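Local coordinates for protein translation initiation factor eIF2B subunit epsilon (PDB 5B04) that forms part of eIF2B, the complex that catalyses exchange of GDP for GTP on the gamma subunit of translation initiation factor eIF2, at residues Val320-Cys325 / Val339-Val344; Ala346-Gly351 / Asp363-Trp368; Ser358-Asp363 / Val371-Asn376; Asn392-Glu397 / Val406-Asn411. All blocks are in the same frame, centred on the assembly; numbering follows the deposited sequence.

Contact 1: Val320-Cys325 / Val339-Val344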
loop_
_atom_site.group_PDB
_atom_site.type_symbol
_atom_site.label_atom_id
_atom_site.label_comp_id
_atom_site.label_asym_id
_atom_site.label_seq_id
_atom_site.Cartn_x
_atom_site.Cartn_y
_atom_site.Cartn_z
ATOM N N VAL I 320 35.441 -7.787 -34.759
ATOM C CA VAL I 320 35.231 -6.540 -35.483
ATOM C C VAL I 320 33.979 -6.595 -36.352
ATOM O O VAL I 320 33.982 -7.191 -37.430
ATOM C CB VAL I 320 36.442 -6.195 -36.369
ATOM C CG1 VAL I 320 36.227 -4.858 -37.063
ATOM C CG2 VAL I 320 37.714 -6.168 -35.538
ATOM N N LEU I 321 32.908 -5.971 -35.873
ATOM C CA LEU I 321 31.674 -5.876 -36.641
ATOM C C LEU I 321 31.516 -4.482 -37.225
ATOM O O LEU I 321 31.313 -3.513 -36.494
ATOM C CB LEU I 321 30.461 -6.218 -35.773
ATOM C CG LEU I 321 30.350 -7.652 -35.259
ATOM C CD1 LEU I 321 28.987 -7.881 -34.627
ATOM C CD2 LEU I 321 30.599 -8.646 -36.380
ATOM N N ALA I 322 31.618 -4.384 -38.546
ATOM C CA ALA I 322 31.395 -3.119 -39.229
ATOM C C ALA I 322 29.955 -2.674 -39.019
ATOM O O ALA I 322 29.075 -3.497 -38.776
ATOM C CB ALA I 322 31.707 -3.248 -40.710
ATOM N N ARG I 323 29.715 -1.370 -39.095
ATOM C CA ARG I 323 28.351 -0.866 -39.046
ATOM C C ARG I 323 27.643 -1.306 -40.324
ATOM O O ARG I 323 28.304 -1.627 -41.313
ATOM C CB ARG I 323 28.333 0.654 -38.896
ATOM C CG ARG I 323 26.993 1.231 -38.468
ATOM C CD ARG I 323 26.983 2.736 -38.642
ATOM N NE ARG I 323 28.225 3.334 -38.165
ATOM C CZ ARG I 323 28.597 4.585 -38.416
ATOM N NH1 ARG I 323 27.822 5.374 -39.146
ATOM N NH2 ARG I 323 29.746 5.044 -37.941
ATOM N N SER I 324 26.312 -1.341 -40.283
ATOM C CA SER I 324 25.468 -1.814 -41.390
ATOM C C SER I 324 25.603 -3.321 -41.613
ATOM O O SER I 324 24.908 -3.897 -42.450
ATOM C CB SER I 324 25.775 -1.061 -42.691
ATOM O OG SER I 324 27.022 -1.461 -43.234
ATOM N N CYS I 325 26.503 -3.951 -40.868
ATOM C CA CYS I 325 26.553 -5.403 -40.801
ATOM C C CYS I 325 25.482 -5.893 -39.844
ATOM O O CYS I 325 25.347 -5.372 -38.736
ATOM C CB CYS I 325 27.930 -5.886 -40.349
ATOM S SG CYS I 325 27.971 -7.626 -39.884
ATOM N N VAL I 339 33.841 -8.789 -40.007
ATOM C CA VAL I 339 32.736 -8.920 -40.949
ATOM C C VAL I 339 32.515 -7.595 -41.671
ATOM O O VAL I 339 32.488 -6.534 -41.046
ATOM C CB VAL I 339 31.436 -9.361 -40.254
ATOM C CG1 VAL I 339 30.398 -9.758 -41.291
ATOM C CG2 VAL I 339 31.708 -10.522 -39.310
ATOM N N GLY I 340 32.358 -7.664 -42.990
ATOM C CA GLY I 340 32.306 -6.477 -43.825
ATOM C C GLY I 340 30.984 -5.735 -43.842
ATOM O O GLY I 340 30.023 -6.123 -43.176
ATOM N N ASP I 341 30.945 -4.656 -44.621
ATOM C CA ASP I 341 29.760 -3.811 -44.733
ATOM C C ASP I 341 28.603 -4.534 -45.415
ATOM O O ASP I 341 28.811 -5.305 -46.351
ATOM C CB ASP I 341 30.094 -2.532 -45.505
ATOM C CG ASP I 341 31.202 -1.727 -44.853
ATOM O OD1 ASP I 341 31.252 -1.677 -43.607
ATOM O OD2 ASP I 341 32.027 -1.145 -45.590
ATOM N N ALA I 342 27.389 -4.276 -44.932
ATOM C CA ALA I 342 26.162 -4.816 -45.519
ATOM C C ALA I 342 26.164 -6.342 -45.612
ATOM O O ALA I 342 25.512 -6.917 -46.484
ATOM C CB ALA I 342 25.927 -4.207 -46.898
ATOM N N SER I 343 26.894 -6.991 -44.712
ATOM C CA SER I 343 26.963 -8.448 -44.696
ATOM C C SER I 343 25.954 -9.033 -43.715
ATOM O O SER I 343 25.768 -8.512 -42.616
ATOM C CB SER I 343 28.376 -8.913 -44.343
ATOM O OG SER I 343 29.316 -8.457 -45.300
ATOM N N VAL I 344 25.304 -10.120 -44.121
ATOM C CA VAL I 344 24.284 -10.753 -43.294
ATOM C C VAL I 344 24.679 -12.173 -42.900
ATOM O O VAL I 344 24.761 -13.062 -43.746
ATOM C CB VAL I 344 22.925 -10.800 -44.014
ATOM C CG1 VAL I 344 21.861 -11.380 -43.094
ATOM C CG2 VAL I 344 22.529 -9.412 -44.490
#
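Leu321 packs on Val339 at a corner of the left-handed parallel beta-helix, where Val320-Cys325 and Val339-Val344 sit at matching places in successive coils. Each segment goes round a type II beta turn, Ala322 to Cys325 in one and Gly340 to Ser343 in the other. Ahead of the turns the chains pair as parallel strands. Val339 N donates to Val320 O at 3.0 Å. A weak bond of 3.4 Å runs from Ala322 N to Val339 O. Val339 is buried, and its two methyls have different partners. CG2 of Val339 lies 3.7 Å from Leu321 CD2, the two side chains side by side and pointing the same way. CG1 of Val339 stands anti to the backbone N (chi1 -168°) and meets Cys325 SG at 3.5 Å. That sulfur also lies 3.6 Å from Ser343 O. Ser343 OG is taken up by the next coil, where it bonds to Gly357 O. A basic side chain of another protein chain bonds to Cys325 O. Further out, Ala322 CB touches Asp341 OD1 at 3.3 Å. At the tip of the turn Ala342 N makes a weak hydrogen bond of 3.3 Å to Ser324 OG.

Contact 2: Ala346-Gly351 / Asp363-Trp368; sequences ANTIIG and DSAFLW
Ala346 and Asp363 begin a parallel pairing in which the two segments run almost exactly the same way, 4° apart. Ala346 O accepts a hydrogen bond from Ser364 N at 2.8 Å. Its CB lies next to the Asp363 carboxylate. Asn347 follows with a positive phi, as does Ser364 opposite it, and Asn347 CB lies near Ser364 OG. Both chains bend here in the same way. Thr348 is buried. Its methyl CG2, anti to the carbonyl carbon, rests 3.3 Å from Ser364 N. Ile349 returns the chain to strand pairing. Its N donates to Ala365 O at 3.2 Å, the donor tilted 27° from the carbonyl plane. Its O takes the N-H of Leu367 at 2.6 Å. The Ile349 side chain ends in CD1, which meets Phe366 CE2 at 3.9 Å; the two side chains cross obliquely. Helix 277-288 packs over this face, touching Ile349 and Phe366, and Trp368 NE1 bonds to Tyr280 OH of that helix. Ile350 points to the other face with Leu367. The two side chains lie side by side, with Ile350 CG1 and Leu367 CD2 4.1 Å apart. Ile350 O is bonded by Asn47 ND2, a further tie to the N-terminal part of the chain. Gly351 N ends the pairing with a weak bond to Leu367 O. Short parallel strands stacked one per coil, with aliphatic side chains lined up on the face of Ile350 and Leu367, are typical of a beta-helix, here the left-handed one of the LbH family.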
loop_
_atom_site.group_PDB
_atom_site.type_symbol
_atom_site.label_atom_id
_atom_site.label_comp_id
_atom_site.label_asym_id
_atom_site.label_seq_id
_atom_site.Cartn_x
_atom_site.Cartn_y
_atom_site.Cartn_z
ATOM N N ALA I 346 23.607 -15.375 -40.592
ATOM C CA ALA I 346 22.465 -15.928 -39.871
ATOM C C ALA I 346 22.568 -17.438 -39.680
ATOM O O ALA I 346 22.756 -18.179 -40.641
ATOM C CB ALA I 346 21.176 -15.583 -40.602
ATOM N N ASN I 347 22.439 -17.878 -38.430
ATOM C CA ASN I 347 22.411 -19.299 -38.080
ATOM C C ASN I 347 23.714 -20.028 -38.425
ATOM O O ASN I 347 23.721 -21.240 -38.632
ATOM C CB ASN I 347 21.219 -19.987 -38.766
ATOM C CG ASN I 347 20.893 -21.343 -38.161
ATOM O OD1 ASN I 347 21.163 -21.595 -36.987
ATOM N ND2 ASN I 347 20.312 -22.225 -38.966
ATOM N N THR I 348 24.822 -19.294 -38.471
ATOM C CA THR I 348 26.110 -19.913 -38.775
ATOM C C THR I 348 27.069 -19.868 -37.591
ATOM O O THR I 348 26.921 -19.051 -36.683
ATOM C CB THR I 348 26.803 -19.240 -39.975
ATOM O OG1 THR I 348 27.552 -18.106 -39.522
ATOM C CG2 THR I 348 25.789 -18.802 -41.008
ATOM N N ILE I 349 28.058 -20.755 -37.619
ATOM C CA ILE I 349 29.112 -20.773 -36.614
ATOM C C ILE I 349 30.442 -20.391 -37.258
ATOM O O ILE I 349 30.825 -20.947 -38.286
ATOM C CB ILE I 349 29.230 -22.156 -35.944
ATOM C CG1 ILE I 349 27.952 -22.480 -35.170
ATOM C CG2 ILE I 349 30.433 -22.200 -35.017
ATOM C CD1 ILE I 349 27.912 -23.885 -34.612
ATOM N N ILE I 350 31.137 -19.431 -36.654
ATOM C CA ILE I 350 32.381 -18.918 -37.215
ATOM C C ILE I 350 33.543 -19.063 -36.237
ATOM O O ILE I 350 33.463 -18.619 -35.093
ATOM C CB ILE I 350 32.240 -17.440 -37.616
ATOM C CG1 ILE I 350 31.115 -17.275 -38.640
ATOM C CG2 ILE I 350 33.551 -16.907 -38.171
ATOM C CD1 ILE I 350 30.797 -15.837 -38.972
ATOM N N GLY I 351 34.624 -19.683 -36.698
ATOM C CA GLY I 351 35.790 -19.905 -35.862
ATOM C C GLY I 351 36.602 -18.649 -35.605
ATOM O O GLY I 351 36.220 -17.552 -36.009
ATOM N N ASP I 363 24.273 -18.146 -44.415
ATOM C CA ASP I 363 23.128 -18.698 -43.699
ATOM C C ASP I 363 23.274 -20.192 -43.409
ATOM O O ASP I 363 23.425 -20.994 -44.326
ATOM C CB ASP I 363 21.843 -18.447 -44.495
ATOM C CG ASP I 363 20.618 -19.044 -43.830
ATOM O OD1 ASP I 363 20.079 -18.412 -42.897
ATOM O OD2 ASP I 363 20.192 -20.143 -44.243
ATOM N N SER I 364 23.226 -20.545 -42.127
ATOM C CA SER I 364 23.267 -21.937 -41.673
ATOM C C SER I 364 24.557 -22.665 -42.051
ATOM O O SER I 364 24.562 -23.886 -42.202
ATOM C CB SER I 364 22.063 -22.710 -42.220
ATOM O OG SER I 364 20.850 -22.035 -41.935
ATOM N N ALA I 365 25.649 -21.921 -42.185
ATOM C CA ALA I 365 26.926 -22.508 -42.582
ATOM C C ALA I 365 27.833 -22.776 -41.384
ATOM O O ALA I 365 27.486 -22.461 -40.245
ATOM C CB ALA I 365 27.629 -21.603 -43.582
ATOM N N PHE I 366 28.993 -23.366 -41.649
ATOM C CA PHE I 366 29.989 -23.620 -40.614
ATOM C C PHE I 366 31.361 -23.121 -41.048
ATOM O O PHE I 366 31.899 -23.563 -42.063
ATOM C CB PHE I 366 30.063 -25.110 -40.276
ATOM C CG PHE I 366 28.804 -25.663 -39.676
ATOM C CD1 PHE I 366 27.794 -26.154 -40.484
ATOM C CD2 PHE I 366 28.634 -25.702 -38.302
ATOM C CE1 PHE I 366 26.637 -26.667 -39.936
ATOM C CE2 PHE I 366 27.478 -26.216 -37.746
ATOM C CZ PHE I 366 26.478 -26.700 -38.565
ATOM N N LEU I 367 31.922 -22.199 -40.275
ATOM C CA LEU I 367 33.248 -21.666 -40.555
ATOM C C LEU I 367 34.210 -21.976 -39.419
ATOM O O LEU I 367 33.985 -21.576 -38.276
ATOM C CB LEU I 367 33.191 -20.155 -40.785
ATOM C CG LEU I 367 33.041 -19.633 -42.213
ATOM C CD1 LEU I 367 31.793 -20.182 -42.889
ATOM C CD2 LEU I 367 33.015 -18.115 -42.189
ATOM N N TRP I 368 35.282 -22.690 -39.734
ATOM C CA TRP I 368 36.304 -22.985 -38.741
ATOM C C TRP I 368 37.351 -21.871 -38.784
ATOM O O TRP I 368 37.092 -20.809 -39.346
ATOM C CB TRP I 368 36.909 -24.369 -38.991
ATOM C CG TRP I 368 35.884 -25.480 -38.901
ATOM C CD1 TRP I 368 34.570 -25.355 -38.545
ATOM C CD2 TRP I 368 36.090 -26.874 -39.172
ATOM N NE1 TRP I 368 33.948 -26.578 -38.579
ATOM C CE2 TRP I 368 34.858 -27.528 -38.960
ATOM C CE3 TRP I 368 37.195 -27.632 -39.571
ATOM C CZ2 TRP I 368 34.702 -28.902 -39.136
ATOM C CZ3 TRP I 368 37.036 -28.997 -39.745
ATOM C CH2 TRP I 368 35.800 -29.616 -39.527
#

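Contact 3: Ser358-Asp363 / Val371-Asn376; sequences SNCSID and VVIGDN
Ser358 and Asp375 meet at a turn of the left-handed beta-helix, where the next coil repeats the same bend. The tight part lies on the inner side. Cys360 SG, anti to the carbonyl carbon (chi1 -70°), comes within 3.1 Å of Gly374 O. The sulfur also faces Ile373 CG2 at 4.3 Å. Deeper in, Ile362 and Ile373 reach toward each other tip to tip, with their CD1 atoms 4.1 Å apart. All three of these side chains are buried, and Ile373 also packs on Ile379 and Leu384. Backbone bonding is firm beside them. Asn376 N donates to Ser358 O at 2.8 Å, close to straight, with an angle of 169° at the hydrogen. The outer side is looser. The side chains of Asn359 and Asn376 come no nearer than 4.1 Å, from Asn359 CB to Asn376 ND2. Asn359 is exposed, and its O is bonded by Arg378 NH1. The Asp375 carboxylate lies on the outer side too. Its OD1 accepts the N-H of Ser358 at 2.9 Å, met from above the carboxylate plane, 38° out of it. Ser358 OG lies 3.3 Å from the same oxygen, Asp375 OD1. An alanine in place of Asp375 would probably leave Ser358 N without this acceptor and the Ser358 hydroxyl without its carboxylate neighbour. The chemistry implies a divided corner: sulfur and aliphatic groups fill the inside, while at the turn a backbone bond and a carboxylate oxygen that accepts Ser358 N join the two coils.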
loop_
_atom_site.group_PDB
_atom_site.type_symbol
_atom_site.label_atom_id
_atom_site.label_comp_id
_atom_site.label_asym_id
_atom_site.label_seq_id
_atom_site.Cartn_x
_atom_site.Cartn_y
_atom_site.Cartn_z
ATOM N N SER I 358 32.440 -7.534 -47.804
ATOM C CA SER I 358 31.222 -6.738 -47.895
ATOM C C SER I 358 30.131 -7.439 -48.701
ATOM O O SER I 358 30.421 -8.266 -49.566
ATOM C CB SER I 358 31.530 -5.373 -48.517
ATOM O OG SER I 358 32.113 -5.516 -49.801
ATOM N N ASN I 359 28.881 -7.096 -48.400
ATOM C CA ASN I 359 27.712 -7.625 -49.104
ATOM C C ASN I 359 27.670 -9.147 -49.179
ATOM O O ASN I 359 27.361 -9.717 -50.226
ATOM C CB ASN I 359 27.640 -7.043 -50.519
ATOM C CG ASN I 359 27.178 -5.600 -50.531
ATOM O OD1 ASN I 359 25.989 -5.315 -50.391
ATOM N ND2 ASN I 359 28.120 -4.678 -50.697
ATOM N N CYS I 360 27.975 -9.802 -48.064
ATOM C CA CYS I 360 27.929 -11.257 -48.003
ATOM C C CYS I 360 26.661 -11.741 -47.313
ATOM O O CYS I 360 26.148 -11.087 -46.406
ATOM C CB CYS I 360 29.158 -11.806 -47.276
ATOM S SG CYS I 360 30.703 -11.632 -48.190
ATOM N N SER I 361 26.161 -12.890 -47.754
ATOM C CA SER I 361 25.009 -13.517 -47.120
ATOM C C SER I 361 25.345 -14.948 -46.723
ATOM O O SER I 361 25.374 -15.845 -47.565
ATOM C CB SER I 361 23.795 -13.495 -48.049
ATOM O OG SER I 361 22.690 -14.152 -47.453
ATOM N N ILE I 362 25.603 -15.155 -45.436
ATOM C CA ILE I 362 25.955 -16.476 -44.934
ATOM C C ILE I 362 24.852 -17.013 -44.029
ATOM O O ILE I 362 24.530 -16.411 -43.004
ATOM C CB ILE I 362 27.290 -16.447 -44.170
ATOM C CG1 ILE I 362 28.345 -15.693 -44.984
ATOM C CG2 ILE I 362 27.761 -17.859 -43.868
ATOM C CD1 ILE I 362 29.716 -15.684 -44.353
ATOM N N ASP I 363 24.273 -18.146 -44.415
ATOM C CA ASP I 363 23.128 -18.698 -43.699
ATOM C C ASP I 363 23.274 -20.192 -43.409
ATOM O O ASP I 363 23.425 -20.994 -44.326
ATOM C CB ASP I 363 21.843 -18.447 -44.495
ATOM C CG ASP I 363 20.618 -19.044 -43.830
ATOM O OD1 ASP I 363 20.079 -18.412 -42.897
ATOM O OD2 ASP I 363 20.192 -20.143 -44.243
ATOM N N VAL I 371 39.256 -18.824 -41.858
ATOM C CA VAL I 371 38.550 -18.822 -43.134
ATOM C C VAL I 371 38.369 -17.394 -43.638
ATOM O O VAL I 371 37.857 -16.534 -42.921
ATOM C CB VAL I 371 37.172 -19.501 -43.030
ATOM C CG1 VAL I 371 36.448 -19.440 -44.367
ATOM C CG2 VAL I 371 37.323 -20.939 -42.571
ATOM N N VAL I 372 38.794 -17.143 -44.873
ATOM C CA VAL I 372 38.652 -15.822 -45.476
ATOM C C VAL I 372 37.657 -15.857 -46.631
ATOM O O VAL I 372 37.796 -16.649 -47.562
ATOM C CB VAL I 372 40.004 -15.282 -45.982
ATOM C CG1 VAL I 372 39.795 -14.064 -46.868
ATOM C CG2 VAL I 372 40.911 -14.947 -44.806
ATOM N N ILE I 373 36.649 -14.993 -46.560
ATOM C CA ILE I 373 35.610 -14.942 -47.581
ATOM C C ILE I 373 35.482 -13.541 -48.171
ATOM O O ILE I 373 35.225 -12.574 -47.454
ATOM C CB ILE I 373 34.253 -15.387 -47.012
ATOM C CG1 ILE I 373 34.315 -16.863 -46.619
ATOM C CG2 ILE I 373 33.146 -15.155 -48.028
ATOM C CD1 ILE I 373 33.266 -17.272 -45.622
ATOM N N GLY I 374 35.662 -13.443 -49.484
ATOM C CA GLY I 374 35.647 -12.166 -50.174
ATOM C C GLY I 374 34.266 -11.558 -50.314
ATOM O O GLY I 374 33.274 -12.131 -49.867
ATOM N N ASP I 375 34.208 -10.393 -50.954
ATOM C CA ASP I 375 32.970 -9.633 -51.089
ATOM C C ASP I 375 31.937 -10.329 -51.977
ATOM O O ASP I 375 32.290 -11.132 -52.842
ATOM C CB ASP I 375 33.272 -8.241 -51.650
ATOM C CG ASP I 375 34.427 -7.560 -50.937
ATOM O OD1 ASP I 375 34.568 -7.751 -49.712
ATOM O OD2 ASP I 375 35.195 -6.835 -51.603
ATOM N N ASN I 376 30.666 -10.012 -51.741
ATOM C CA ASN I 376 29.551 -10.473 -52.572
ATOM C C ASN I 376 29.415 -11.992 -52.677
ATOM O O ASN I 376 29.315 -12.532 -53.778
ATOM C CB ASN I 376 29.670 -9.883 -53.980
ATOM C CG ASN I 376 29.438 -8.384 -54.006
ATOM O OD1 ASN I 376 30.314 -7.602 -53.636
ATOM N ND2 ASN I 376 28.255 -7.977 -54.451
#

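Contact 4: Asn392-Glu397 / Val406-Asn411; sequences NNCSIE and VVIGDN
Asp410 lies alongside Asn392 at a corner of the left-handed beta-helix, both side chains pointing the same way. CB of Asp410 rests 3.6 Å from Asn392 O. CG of Asp410, anti to the carbonyl carbon (chi1 -67°), lies 3.4 Å from Asn392 N. OD1 of Asp410 accepts a weak hydrogen bond from Asn392 N at 3.1 Å. OD2 of Asp410 lies beside the side chain, 3.4 Å from Asn392 ND2 and near Asn392 CB. The amide and carboxylate planes are 52° apart. The other end of the Asn392 amide serves the preceding coil, where OD1 takes a weak bond from Asp375 N. Next along, Asn411 N donates to Asn392 O at 2.8 Å. Asn411 ND2 makes a weak bond to Asn393 OD1 across the exposed rim. On the buried side Cys394 SG sits 3.1 Å from Gly409 O and 3.9 Å from Ile408 CG2. An alanine in place of Asp410 would probably leave Asn392 N without its carboxylate acceptor and the Asn392 amide without its carboxylate neighbour. The chemistry implies that the carboxylate adds a weak bond to Asn392 N beside the stronger backbone bond from Asn411 N to Asn392 O, so the backbone probably carries most of the tie.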
loop_
_atom_site.group_PDB
_atom_site.type_symbol
_atom_site.label_atom_id
_atom_site.label_comp_id
_atom_site.label_asym_id
_atom_site.label_seq_id
_atom_site.Cartn_x
_atom_site.Cartn_y
_atom_site.Cartn_z
ATOM N N ASN I 392 35.994 -13.544 -54.484
ATOM C CA ASN I 392 34.861 -12.645 -54.655
ATOM C C ASN I 392 33.771 -13.263 -55.523
ATOM O O ASN I 392 34.060 -14.053 -56.422
ATOM C CB ASN I 392 35.317 -11.319 -55.267
ATOM C CG ASN I 392 36.323 -10.589 -54.399
ATOM O OD1 ASN I 392 36.253 -10.640 -53.172
ATOM N ND2 ASN I 392 37.266 -9.903 -55.035
ATOM N N ASN I 393 32.522 -12.902 -55.238
ATOM C CA ASN I 393 31.374 -13.316 -56.042
ATOM C C ASN I 393 31.240 -14.835 -56.166
ATOM O O ASN I 393 31.126 -15.370 -57.267
ATOM C CB ASN I 393 31.458 -12.679 -57.435
ATOM C CG ASN I 393 30.134 -12.707 -58.175
ATOM O OD1 ASN I 393 29.922 -13.539 -59.058
ATOM N ND2 ASN I 393 29.237 -11.795 -57.819
ATOM N N CYS I 394 31.248 -15.528 -55.031
ATOM C CA CYS I 394 31.149 -16.983 -55.035
ATOM C C CYS I 394 29.843 -17.476 -54.420
ATOM O O CYS I 394 29.246 -16.807 -53.578
ATOM C CB CYS I 394 32.331 -17.601 -54.290
ATOM S SG CYS I 394 33.924 -17.395 -55.112
ATOM N N SER I 395 29.410 -18.656 -54.851
ATOM C CA SER I 395 28.206 -19.277 -54.313
ATOM C C SER I 395 28.502 -20.685 -53.810
ATOM O O SER I 395 28.852 -21.573 -54.586
ATOM C CB SER I 395 27.100 -19.316 -55.370
ATOM O OG SER I 395 25.953 -19.991 -54.884
ATOM N N ILE I 396 28.366 -20.878 -52.503
ATOM C CA ILE I 396 28.565 -22.186 -51.895
ATOM C C ILE I 396 27.233 -22.695 -51.357
ATOM O O ILE I 396 26.606 -22.051 -50.517
ATOM C CB ILE I 396 29.604 -22.134 -50.769
ATOM C CG1 ILE I 396 30.873 -21.435 -51.261
ATOM C CG2 ILE I 396 29.920 -23.532 -50.271
ATOM C CD1 ILE I 396 31.994 -21.428 -50.251
ATOM N N GLU I 397 26.807 -23.856 -51.843
ATOM C CA GLU I 397 25.440 -24.310 -51.626
ATOM C C GLU I 397 25.347 -25.476 -50.641
ATOM O O GLU I 397 26.356 -25.932 -50.107
ATOM C CB GLU I 397 24.817 -24.678 -52.972
ATOM C CG GLU I 397 24.952 -23.561 -54.003
ATOM C CD GLU I 397 24.328 -23.899 -55.341
ATOM O OE1 GLU I 397 24.012 -25.084 -55.574
ATOM O OE2 GLU I 397 24.155 -22.975 -56.164
ATOM N N VAL I 406 41.821 -25.440 -48.950
ATOM C CA VAL I 406 41.218 -25.231 -50.265
ATOM C C VAL I 406 40.955 -23.756 -50.553
ATOM O O VAL I 406 40.385 -23.041 -49.729
ATOM C CB VAL I 406 39.893 -26.010 -50.403
ATOM C CG1 VAL I 406 39.202 -25.670 -51.717
ATOM C CG2 VAL I 406 40.142 -27.502 -50.301
ATOM N N VAL I 407 41.386 -23.304 -51.728
ATOM C CA VAL I 407 41.160 -21.929 -52.153
ATOM C C VAL I 407 40.216 -21.871 -53.349
ATOM O O VAL I 407 40.509 -22.415 -54.410
ATOM C CB VAL I 407 42.480 -21.225 -52.516
ATOM C CG1 VAL I 407 42.203 -19.879 -53.166
ATOM C CG2 VAL I 407 43.351 -21.062 -51.281
ATOM N N ILE I 408 39.079 -21.208 -53.168
ATOM C CA ILE I 408 38.107 -21.043 -54.241
ATOM C C ILE I 408 38.320 -19.711 -54.950
ATOM O O ILE I 408 38.385 -18.661 -54.311
ATOM C CB ILE I 408 36.662 -21.114 -53.714
ATOM C CG1 ILE I 408 36.408 -22.458 -53.026
ATOM C CG2 ILE I 408 35.669 -20.897 -54.846
ATOM C CD1 ILE I 408 36.478 -23.647 -53.953
ATOM N N GLY I 409 38.433 -19.759 -56.274
ATOM C CA GLY I 409 38.678 -18.563 -57.056
ATOM C C GLY I 409 37.439 -17.715 -57.257
ATOM O O GLY I 409 36.323 -18.161 -56.997
ATOM N N ASP I 410 37.644 -16.487 -57.726
ATOM C CA ASP I 410 36.552 -15.540 -57.927
ATOM C C ASP I 410 35.525 -16.046 -58.936
ATOM O O ASP I 410 35.861 -16.793 -59.857
ATOM C CB ASP I 410 37.100 -14.186 -58.386
ATOM C CG ASP I 410 37.917 -13.492 -57.314
ATOM O OD1 ASP I 410 38.386 -14.178 -56.382
ATOM O OD2 ASP I 410 38.094 -12.259 -57.405
ATOM N N ASN I 411 34.275 -15.635 -58.739
ATOM C CA ASN I 411 33.174 -15.951 -59.647
ATOM C C ASN I 411 32.975 -17.451 -59.850
ATOM O O ASN I 411 32.674 -17.903 -60.955
ATOM C CB ASN I 411 33.395 -15.267 -60.997
ATOM C CG ASN I 411 33.830 -13.821 -60.850
ATOM O OD1 ASN I 411 35.020 -13.510 -60.915
ATOM N ND2 ASN I 411 32.867 -12.931 -60.641
#

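Overall arrangement
All four contacts join successive coils of one left-handed beta-helix. Contacts 1, 3 and 4 lie on the same row of turns. Contact 3 is the middle member, its centre about 10 Å from the centres of contacts 1 and 4. Asp341 O and Asn359 N link contact 1 to contact 3, at 2.7 Å. Asp375 O and Asn393 N link contact 3 to contact 4, at 3.0 Å. Contact 2 is on the face turned to the N-terminal domain. It shares Asp363 with contact 3, and Leu367 CD2 meets Ile373 CD1 at 3.5 Å inside the beta-helix. The W2 domain, the catalytic part in this family, is not in the modelled chain.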